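Long-range contacts in Ctr9 protein (PDB 6AF0), which is a tetratricopeptide-repeat protein that probably takes part in binding RNA polymerase II complexes, this chain being the long, largely helical part that carries the repeats: residues F858-I863 and L887-K892; R817-K822 and Y832-D837; V148-K153 and R175-S180. All blocks are in the same frame, centred on the assembly; numbering follows the deposited sequence.

Contact 1: F858-I863 and L887-K892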
loop_
_atom_site.group_PDB
_atom_site.type_symbol
_atom_site.label_atom_id
_atom_site.label_comp_id
_atom_site.label_asym_id
_atom_site.label_seq_id
_atom_site.Cartn_x
_atom_site.Cartn_y
_atom_site.Cartn_z
ATOM N N PHE A 858 53.044 44.415 -8.340
ATOM C CA PHE A 858 53.413 43.321 -9.248
ATOM C C PHE A 858 52.516 43.323 -10.489
ATOM O O PHE A 858 52.980 43.459 -11.616
ATOM C CB PHE A 858 53.287 41.979 -8.517
ATOM C CG PHE A 858 53.850 40.809 -9.272
ATOM C CD1 PHE A 858 55.190 40.466 -9.162
ATOM C CD2 PHE A 858 53.039 40.046 -10.090
ATOM C CE1 PHE A 858 55.710 39.386 -9.864
ATOM C CE2 PHE A 858 53.552 38.976 -10.804
ATOM C CZ PHE A 858 54.890 38.641 -10.687
ATOM N N VAL A 859 51.216 43.215 -10.288
ATOM C CA VAL A 859 50.318 43.198 -11.422
ATOM C C VAL A 859 50.564 44.412 -12.336
ATOM O O VAL A 859 50.553 44.283 -13.551
ATOM C CB VAL A 859 48.839 43.117 -10.999
ATOM C CG1 VAL A 859 47.922 43.202 -12.224
ATOM C CG2 VAL A 859 48.561 41.824 -10.244
ATOM N N GLN A 860 50.790 45.591 -11.765
ATOM C CA GLN A 860 50.955 46.804 -12.586
ATOM C C GLN A 860 52.197 46.703 -13.438
ATOM O O GLN A 860 52.208 47.111 -14.600
ATOM C CB GLN A 860 51.021 48.072 -11.722
ATOM C CG GLN A 860 49.661 48.502 -11.190
ATOM C CD GLN A 860 49.752 49.615 -10.166
ATOM O OE1 GLN A 860 50.682 49.669 -9.346
ATOM N NE2 GLN A 860 48.777 50.509 -10.199
ATOM N N ILE A 861 53.244 46.151 -12.841
ATOM C CA ILE A 861 54.495 45.906 -13.553
ATOM C C ILE A 861 54.284 44.878 -14.667
ATOM O O ILE A 861 54.851 45.003 -15.743
ATOM C CB ILE A 861 55.586 45.435 -12.587
ATOM C CG1 ILE A 861 55.826 46.516 -11.539
ATOM C CG2 ILE A 861 56.886 45.182 -13.301
ATOM C CD1 ILE A 861 56.855 46.151 -10.487
ATOM N N GLN A 862 53.456 43.871 -14.424
ATOM C CA GLN A 862 53.177 42.881 -15.466
ATOM C C GLN A 862 52.417 43.488 -16.634
ATOM O O GLN A 862 52.751 43.233 -17.772
ATOM C CB GLN A 862 52.438 41.670 -14.901
ATOM C CG GLN A 862 53.252 40.949 -13.830
ATOM C CD GLN A 862 54.579 40.433 -14.344
ATOM O OE1 GLN A 862 54.609 39.650 -15.285
ATOM N NE2 GLN A 862 55.684 40.869 -13.727
ATOM N N ILE A 863 51.417 44.304 -16.342
ATOM C CA ILE A 863 50.643 44.973 -17.385
ATOM C C ILE A 863 51.586 45.857 -18.209
ATOM O O ILE A 863 51.525 45.907 -19.431
ATOM C CB ILE A 863 49.505 45.855 -16.804
ATOM C CG1 ILE A 863 48.627 45.029 -15.864
ATOM C CG2 ILE A 863 48.647 46.438 -17.924
ATOM C CD1 ILE A 863 47.298 45.655 -15.481
ATOM N N LEU A 887 52.350 52.058 -13.528
ATOM C CA LEU A 887 53.746 51.777 -13.250
ATOM C C LEU A 887 54.313 52.756 -12.253
ATOM O O LEU A 887 55.121 52.382 -11.421
ATOM C CB LEU A 887 54.584 51.797 -14.520
ATOM C CG LEU A 887 56.055 51.417 -14.297
ATOM C CD1 LEU A 887 56.181 50.007 -13.746
ATOM C CD2 LEU A 887 56.869 51.517 -15.578
ATOM N N GLU A 888 53.912 54.019 -12.339
ATOM C CA GLU A 888 54.409 54.996 -11.383
ATOM C C GLU A 888 53.920 54.583 -10.019
ATOM O O GLU A 888 54.695 54.466 -9.082
ATOM C CB GLU A 888 53.971 56.421 -11.732
ATOM C CG GLU A 888 54.714 57.054 -12.919
ATOM C CD GLU A 888 56.223 56.739 -12.998
ATOM O OE1 GLU A 888 56.984 57.030 -12.039
ATOM O OE2 GLU A 888 56.662 56.211 -14.050
ATOM N N GLU A 889 52.630 54.301 -9.938
ATOM C CA GLU A 889 52.016 53.918 -8.681
ATOM C C GLU A 889 52.869 52.817 -8.093
ATOM O O GLU A 889 53.317 52.933 -6.960
ATOM C CB GLU A 889 50.564 53.466 -8.906
ATOM C CG GLU A 889 49.650 53.465 -7.674
ATOM C CD GLU A 889 48.161 53.434 -8.050
ATOM O OE1 GLU A 889 47.784 53.904 -9.164
ATOM O OE2 GLU A 889 47.356 52.936 -7.232
ATOM N N ALA A 890 53.132 51.792 -8.906
ATOM C CA ALA A 890 53.881 50.599 -8.503
ATOM C C ALA A 890 55.232 50.942 -7.925
ATOM O O ALA A 890 55.564 50.504 -6.834
ATOM C CB ALA A 890 54.061 49.676 -9.683
ATOM N N ILE A 891 56.011 51.745 -8.637
ATOM C CA ILE A 891 57.341 52.144 -8.130
ATOM C C ILE A 891 57.223 52.728 -6.709
ATOM O O ILE A 891 58.036 52.410 -5.839
ATOM C CB ILE A 891 58.116 53.115 -9.074
ATOM C CG1 ILE A 891 57.414 54.469 -9.211
ATOM C CG2 ILE A 891 58.321 52.515 -10.461
ATOM C CD1 ILE A 891 58.011 55.576 -8.364
ATOM N N LYS A 892 56.191 53.544 -6.473
ATOM C CA LYS A 892 55.959 54.166 -5.158
ATOM C C LYS A 892 55.761 53.118 -4.091
ATOM O O LYS A 892 56.426 53.138 -3.054
ATOM C CB LYS A 892 54.726 55.065 -5.184
ATOM C CG LYS A 892 54.896 56.315 -6.028
ATOM C CD LYS A 892 53.599 57.098 -6.118
ATOM C CE LYS A 892 53.785 58.393 -6.884
ATOM N NZ LYS A 892 52.528 59.184 -6.854
#

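Contact 2: R817-K822 and Y832-D837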
loop_
_atom_site.group_PDB
_atom_site.type_symbol
_atom_site.label_atom_id
_atom_site.label_comp_id
_atom_site.label_asym_id
_atom_site.label_seq_id
_atom_site.Cartn_x
_atom_site.Cartn_y
_atom_site.Cartn_z
ATOM N N ARG A 817 45.066 36.710 -8.644
ATOM C CA ARG A 817 46.044 35.799 -9.251
ATOM C C ARG A 817 45.444 34.878 -10.324
ATOM O O ARG A 817 46.064 34.632 -11.342
ATOM C CB ARG A 817 46.709 34.960 -8.159
ATOM C CG ARG A 817 47.216 33.618 -8.598
ATOM C CD ARG A 817 47.983 32.954 -7.483
ATOM N NE ARG A 817 48.002 31.512 -7.686
ATOM C CZ ARG A 817 48.901 30.681 -7.172
ATOM N NH1 ARG A 817 49.892 31.134 -6.403
ATOM N NH2 ARG A 817 48.808 29.382 -7.438
ATOM N N THR A 818 44.255 34.352 -10.099
ATOM C CA THR A 818 43.614 33.499 -11.099
ATOM C C THR A 818 43.405 34.313 -12.356
ATOM O O THR A 818 43.820 33.905 -13.430
ATOM C CB THR A 818 42.260 32.936 -10.609
ATOM O OG1 THR A 818 42.450 32.266 -9.354
ATOM C CG2 THR A 818 41.648 31.944 -11.604
ATOM N N TRP A 819 42.776 35.470 -12.222
ATOM C CA TRP A 819 42.674 36.402 -13.340
ATOM C C TRP A 819 44.041 36.663 -13.991
ATOM O O TRP A 819 44.160 36.659 -15.214
ATOM C CB TRP A 819 42.072 37.734 -12.890
ATOM C CG TRP A 819 40.577 37.821 -13.030
ATOM C CD1 TRP A 819 39.675 38.046 -12.033
ATOM C CD2 TRP A 819 39.815 37.706 -14.237
ATOM N NE1 TRP A 819 38.405 38.076 -12.541
ATOM C CE2 TRP A 819 38.456 37.871 -13.893
ATOM C CE3 TRP A 819 40.145 37.471 -15.576
ATOM C CZ2 TRP A 819 37.420 37.812 -14.841
ATOM C CZ3 TRP A 819 39.102 37.416 -16.532
ATOM C CH2 TRP A 819 37.764 37.583 -16.150
ATOM N N LEU A 820 45.062 36.892 -13.170
ATOM C CA LEU A 820 46.398 37.195 -13.669
ATOM C C LEU A 820 46.931 36.058 -14.514
ATOM O O LEU A 820 47.392 36.278 -15.624
ATOM C CB LEU A 820 47.358 37.471 -12.514
ATOM C CG LEU A 820 48.850 37.609 -12.830
ATOM C CD1 LEU A 820 49.127 38.711 -13.836
ATOM C CD2 LEU A 820 49.635 37.896 -11.574
ATOM N N ASN A 821 46.871 34.839 -13.999
ATOM C CA ASN A 821 47.277 33.663 -14.789
ATOM C C ASN A 821 46.475 33.462 -16.079
ATOM O O ASN A 821 47.026 33.051 -17.097
ATOM C CB ASN A 821 47.262 32.407 -13.925
ATOM C CG ASN A 821 48.408 32.387 -12.922
ATOM O OD1 ASN A 821 49.438 33.023 -13.118
ATOM N ND2 ASN A 821 48.227 31.666 -11.843
ATOM N N LYS A 822 45.191 33.789 -16.046
ATOM C CA LYS A 822 44.388 33.806 -17.258
ATOM C C LYS A 822 44.889 34.833 -18.255
ATOM O O LYS A 822 44.777 34.614 -19.444
ATOM C CB LYS A 822 42.929 34.120 -16.938
ATOM C CG LYS A 822 41.968 34.014 -18.127
ATOM C CD LYS A 822 40.523 34.270 -17.702
ATOM C CE LYS A 822 39.503 33.894 -18.771
ATOM N NZ LYS A 822 39.704 34.693 -20.007
ATOM N N TYR A 832 44.436 40.970 -17.095
ATOM C CA TYR A 832 45.362 41.688 -16.229
ATOM C C TYR A 832 44.631 42.839 -15.553
ATOM O O TYR A 832 44.860 43.100 -14.381
ATOM C CB TYR A 832 46.528 42.247 -17.027
ATOM C CG TYR A 832 47.506 41.227 -17.555
ATOM C CD1 TYR A 832 48.565 40.775 -16.768
ATOM C CD2 TYR A 832 47.399 40.739 -18.865
ATOM C CE1 TYR A 832 49.475 39.847 -17.264
ATOM C CE2 TYR A 832 48.302 39.811 -19.367
ATOM C CZ TYR A 832 49.336 39.370 -18.562
ATOM O OH TYR A 832 50.236 38.464 -19.048
ATOM N N LYS A 833 43.776 43.528 -16.315
ATOM C CA LYS A 833 42.883 44.579 -15.785
ATOM C C LYS A 833 42.129 44.057 -14.561
ATOM O O LYS A 833 42.174 44.670 -13.491
ATOM C CB LYS A 833 41.906 45.088 -16.877
ATOM C CG LYS A 833 40.444 45.241 -16.443
ATOM C CD LYS A 833 39.530 45.827 -17.518
ATOM C CE LYS A 833 38.256 46.395 -16.883
ATOM N NZ LYS A 833 37.087 46.515 -17.801
ATOM N N MET A 834 41.463 42.913 -14.725
ATOM C CA MET A 834 40.672 42.329 -13.661
ATOM C C MET A 834 41.567 41.958 -12.483
ATOM O O MET A 834 41.235 42.248 -11.330
ATOM C CB MET A 834 39.907 41.112 -14.172
ATOM C CG MET A 834 38.806 41.452 -15.168
ATOM S SD MET A 834 37.560 42.537 -14.470
ATOM C CE MET A 834 36.386 42.641 -15.822
ATOM N N ALA A 835 42.715 41.351 -12.780
ATOM C CA ALA A 835 43.684 40.962 -11.749
ATOM C C ALA A 835 44.152 42.152 -10.914
ATOM O O ALA A 835 44.430 42.020 -9.726
ATOM C CB ALA A 835 44.880 40.285 -12.386
ATOM N N LEU A 836 44.253 43.312 -11.541
ATOM C CA LEU A 836 44.662 44.513 -10.828
ATOM C C LEU A 836 43.485 45.035 -10.013
ATOM O O LEU A 836 43.607 45.315 -8.807
ATOM C CB LEU A 836 45.150 45.572 -11.814
ATOM C CG LEU A 836 45.585 46.911 -11.230
ATOM C CD1 LEU A 836 46.679 46.726 -10.189
ATOM C CD2 LEU A 836 46.047 47.834 -12.342
ATOM N N ASP A 837 42.335 45.139 -10.675
ATOM C CA ASP A 837 41.097 45.536 -9.999
ATOM C C ASP A 837 40.929 44.747 -8.717
ATOM O O ASP A 837 40.839 45.329 -7.636
ATOM C CB ASP A 837 39.888 45.354 -10.918
ATOM C CG ASP A 837 39.768 46.468 -11.929
ATOM O OD1 ASP A 837 40.589 47.419 -11.875
ATOM O OD2 ASP A 837 38.848 46.395 -12.772
#

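Contact 3: V148-K153 and R175-S180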
loop_
_atom_site.group_PDB
_atom_site.type_symbol
_atom_site.label_atom_id
_atom_site.label_comp_id
_atom_site.label_asym_id
_atom_site.label_seq_id
_atom_site.Cartn_x
_atom_site.Cartn_y
_atom_site.Cartn_z
ATOM N N VAL A 148 -30.420 -38.323 -13.811
ATOM C CA VAL A 148 -30.718 -37.601 -12.590
ATOM C C VAL A 148 -29.705 -37.977 -11.522
ATOM O O VAL A 148 -29.135 -37.115 -10.858
ATOM C CB VAL A 148 -32.138 -37.875 -12.113
ATOM C CG1 VAL A 148 -32.385 -37.213 -10.778
ATOM C CG2 VAL A 148 -33.120 -37.348 -13.129
ATOM N N LEU A 149 -29.474 -39.272 -11.389
ATOM C CA LEU A 149 -28.571 -39.783 -10.384
ATOM C C LEU A 149 -27.232 -39.137 -10.576
ATOM O O LEU A 149 -26.636 -38.611 -9.651
ATOM C CB LEU A 149 -28.422 -41.299 -10.524
ATOM C CG LEU A 149 -27.541 -42.026 -9.502
ATOM C CD1 LEU A 149 -28.316 -42.297 -8.231
ATOM C CD2 LEU A 149 -27.047 -43.331 -10.095
ATOM N N ILE A 150 -26.758 -39.166 -11.798
ATOM C CA ILE A 150 -25.432 -38.679 -12.063
ATOM C C ILE A 150 -25.355 -37.209 -11.658
ATOM O O ILE A 150 -24.392 -36.790 -11.010
ATOM C CB ILE A 150 -25.028 -38.924 -13.531
ATOM C CG1 ILE A 150 -24.965 -40.439 -13.817
ATOM C CG2 ILE A 150 -23.667 -38.294 -13.832
ATOM C CD1 ILE A 150 -24.690 -40.790 -15.258
ATOM N N LEU A 151 -26.381 -36.437 -11.996
ATOM C CA LEU A 151 -26.440 -35.028 -11.574
ATOM C C LEU A 151 -26.345 -34.867 -10.057
ATOM O O LEU A 151 -25.482 -34.159 -9.542
ATOM C CB LEU A 151 -27.739 -34.362 -12.040
ATOM C CG LEU A 151 -27.906 -33.997 -13.530
ATOM C CD1 LEU A 151 -29.280 -33.385 -13.724
ATOM C CD2 LEU A 151 -26.819 -33.071 -14.074
ATOM N N LEU A 152 -27.239 -35.528 -9.345
ATOM C CA LEU A 152 -27.223 -35.496 -7.895
ATOM C C LEU A 152 -25.893 -35.923 -7.262
ATOM O O LEU A 152 -25.513 -35.420 -6.211
ATOM C CB LEU A 152 -28.328 -36.384 -7.356
ATOM C CG LEU A 152 -29.760 -36.025 -7.732
ATOM C CD1 LEU A 152 -30.678 -37.100 -7.219
ATOM C CD2 LEU A 152 -30.172 -34.718 -7.118
ATOM N N LYS A 153 -25.206 -36.868 -7.876
ATOM C CA LYS A 153 -23.906 -37.303 -7.383
ATOM C C LYS A 153 -22.864 -36.261 -7.777
ATOM O O LYS A 153 -21.973 -35.944 -7.008
ATOM C CB LYS A 153 -23.546 -38.689 -7.953
ATOM C CG LYS A 153 -22.962 -39.680 -6.935
ATOM C CD LYS A 153 -23.236 -41.150 -7.274
ATOM C CE LYS A 153 -22.846 -41.476 -8.710
ATOM N NZ LYS A 153 -22.985 -42.917 -9.050
ATOM N N ARG A 175 -20.986 -35.060 -18.470
ATOM C CA ARG A 175 -21.084 -35.607 -19.829
ATOM C C ARG A 175 -21.874 -36.900 -19.839
ATOM O O ARG A 175 -22.707 -37.102 -20.716
ATOM C CB ARG A 175 -19.709 -35.827 -20.436
ATOM C CG ARG A 175 -19.039 -34.534 -20.834
ATOM C CD ARG A 175 -17.574 -34.750 -21.147
ATOM N NE ARG A 175 -16.969 -33.554 -21.734
ATOM C CZ ARG A 175 -15.660 -33.318 -21.790
ATOM N NH1 ARG A 175 -14.800 -34.193 -21.288
ATOM N NH2 ARG A 175 -15.198 -32.207 -22.356
ATOM N N ASN A 176 -21.634 -37.764 -18.853
ATOM C CA ASN A 176 -22.355 -39.034 -18.778
ATOM C C ASN A 176 -23.830 -38.795 -18.579
ATOM O O ASN A 176 -24.649 -39.407 -19.243
ATOM C CB ASN A 176 -21.825 -39.919 -17.653
ATOM C CG ASN A 176 -20.451 -40.489 -17.948
ATOM O OD1 ASN A 176 -20.080 -40.694 -19.107
ATOM N ND2 ASN A 176 -19.689 -40.766 -16.889
ATOM N N ALA A 177 -24.160 -37.902 -17.654
ATOM C CA ALA A 177 -25.552 -37.496 -17.425
ATOM C C ALA A 177 -26.197 -36.985 -18.705
ATOM O O ALA A 177 -27.327 -37.358 -19.059
ATOM C CB ALA A 177 -25.602 -36.416 -16.365
ATOM N N LEU A 178 -25.455 -36.137 -19.405
ATOM C CA LEU A 178 -25.937 -35.546 -20.635
ATOM C C LEU A 178 -26.272 -36.644 -21.665
ATOM O O LEU A 178 -27.360 -36.660 -22.258
ATOM C CB LEU A 178 -24.911 -34.527 -21.169
ATOM C CG LEU A 178 -25.280 -33.751 -22.440
ATOM C CD1 LEU A 178 -26.612 -33.052 -22.273
ATOM C CD2 LEU A 178 -24.201 -32.746 -22.836
ATOM N N LYS A 179 -25.361 -37.597 -21.827
ATOM C CA LYS A 179 -25.545 -38.701 -22.784
ATOM C C LYS A 179 -26.728 -39.635 -22.420
ATOM O O LYS A 179 -27.402 -40.191 -23.286
ATOM C CB LYS A 179 -24.256 -39.525 -22.890
ATOM C CG LYS A 179 -23.969 -40.041 -24.289
ATOM C CD LYS A 179 -23.179 -39.013 -25.076
ATOM C CE LYS A 179 -22.628 -39.591 -26.361
ATOM N NZ LYS A 179 -22.033 -38.488 -27.162
ATOM N N SER A 180 -26.964 -39.813 -21.133
ATOM C CA SER A 180 -28.083 -40.597 -20.668
ATOM C C SER A 180 -29.366 -39.852 -20.910
ATOM O O SER A 180 -30.376 -40.447 -21.278
ATOM C CB SER A 180 -27.943 -40.880 -19.177
ATOM O OG SER A 180 -26.720 -41.562 -18.911
#

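Contact 1: F858-I863 and L887-K892
Q860 and I861 of helix 850-869 pack against L887, E889 and A890 of helix 877-899, a mostly buried helix-to-helix contact near the C-terminal end of the chain. The two short segments run in broadly opposite directions, at 142° to each other, with axes 8.5 Å apart. The backbones come nearest at Q860 and L887, where the CA atoms lie 5.7 Å apart. Q860 reaches across to the second helix with CG anti to the carbonyl carbon (chi1 -76°) and an extended chain beyond it. Its OE1 ends beside A890, 3.4 Å from CB; OE1 also lies near A890 N, but at an angle too poor for a hydrogen bond. The Q860 side chain crosses that of E889 at about a right angle, Q860 NE2 lying 3.7 Å from E889 CD, and the amide and carboxylate planes stand 81° apart. Glutamine suits this place because its length lets the amide reach both A890, a buried methyl, and E889, an exposed acid. This antiparallel pairing is consistent with the TPR-like alpha-solenoid of the chain. On the apolar flank, I861 CG1 meets A890 CB and L887 CD1, each at 4.1 Å. Alanine suits its place because its single methyl lets both Q860 and I861 close on the same point, while the longer leucine brings a branch methyl to the isoleucine. Helix 907-934 packs against both helices, F858 and Q862 touching R913 and L887 touching Q924, and the E888 carboxylate accepts a hydrogen bond from Q921.

Contact 2: R817-K822 and Y832-D837
The indole of W819 carries M834 on one face: M834 CB stands over the five-membered ring, 3.4 Å from its centroid and 10° off the ring normal, a CH-pi contact. The two side chains run side by side in the same direction. A bend at chi2 (-60°) places M834 SD obliquely to the six-membered ring, 5.1 Å from its centroid, as a Met-aromatic contact. The phenol ring of Y832 is met obliquely by L820, with L820 CD1 at 3.6 Å from Y832 CE1. A835 CB packs against the bases of two side chains, 3.8 Å from both W819 CB and L820 CB. An alanine suits this place, since W819 CA and A835 CA are only 4.9 Å apart. The segments run nearly antiparallel, at 163°, as the paired helices of a TPR do, and both fall within a predicted repeat, 816-849. W819 also touches I793 of helix 789-801, while Y832 turns to I863 and V866 of helix 850-869. An alanine in place of W819 would probably leave M834 CB and CG without the indole they lie against and open a gap beside I793. With no hydrogen bond across the segments, the pairing rests on apolar and aromatic packing, so shape rather than polar recognition is likely to set how these helices fit.

Contact 3: V148-K153 and R175-S180
I150 meets A177 with its branch methyl and N176 with its chain end, so that the isoleucine straddles two successive residues of the opposing helix. The side chains of I150 and N176 cross at about a right angle, and I150 CD1 lies 3.8 Å from N176 CB. I150 CG2, anti to the backbone N, rests 3.7 Å from A177 CB. From the next position, L151 CD2 approaches the same methyl at 4.2 Å. A beta-branched isoleucine suits this site: CG2 lies on the alanine methyl, while CD1 reaches on past A177 N to N176 CB. The small A177 lets the helices come together, with I150 CA and A177 CA 5.5 Å apart. The segments, on helices 140-155 and 168-188, are nearly antiparallel at 160°, in keeping with the stacked helix pairs of a TPR solenoid; segment 175-180 belongs to a region recognised as tetratricopeptide repeat. S180 OG lies 4.2 Å from I150 CD1 and at the same time donates to N176 O at 3.0 Å, from above the carbonyl plane; that oxygen also takes the backbone N-H of S180. A serine can thus sit beside I150 CD1 with its polar group satisfied. Behind the first helix, L149 and L152 pack on L96 of helix 82-101.

From the N terminus, contact 3 comes first, closing a loop of 21 residues between its segments on helices 140-155 and 168-188. Far along the chain, contact 2 closes the shortest loop, 9 residues between its segments, mostly the ends of helices 809-826 and 829-845, and contact 1 then closes a loop of 23 residues between its segments on helices 850-869 and 877-899. The three are in series; none nests or crosses. Contacts 1 and 2 are neighbours, centres about 13 Å apart, because helices 829-845 and 850-869 follow one another and pack through L836 on V859 and Q860. Contact 3 lies on the opposite side of the chain's centre, its centre about 104 Å from that of contact 2.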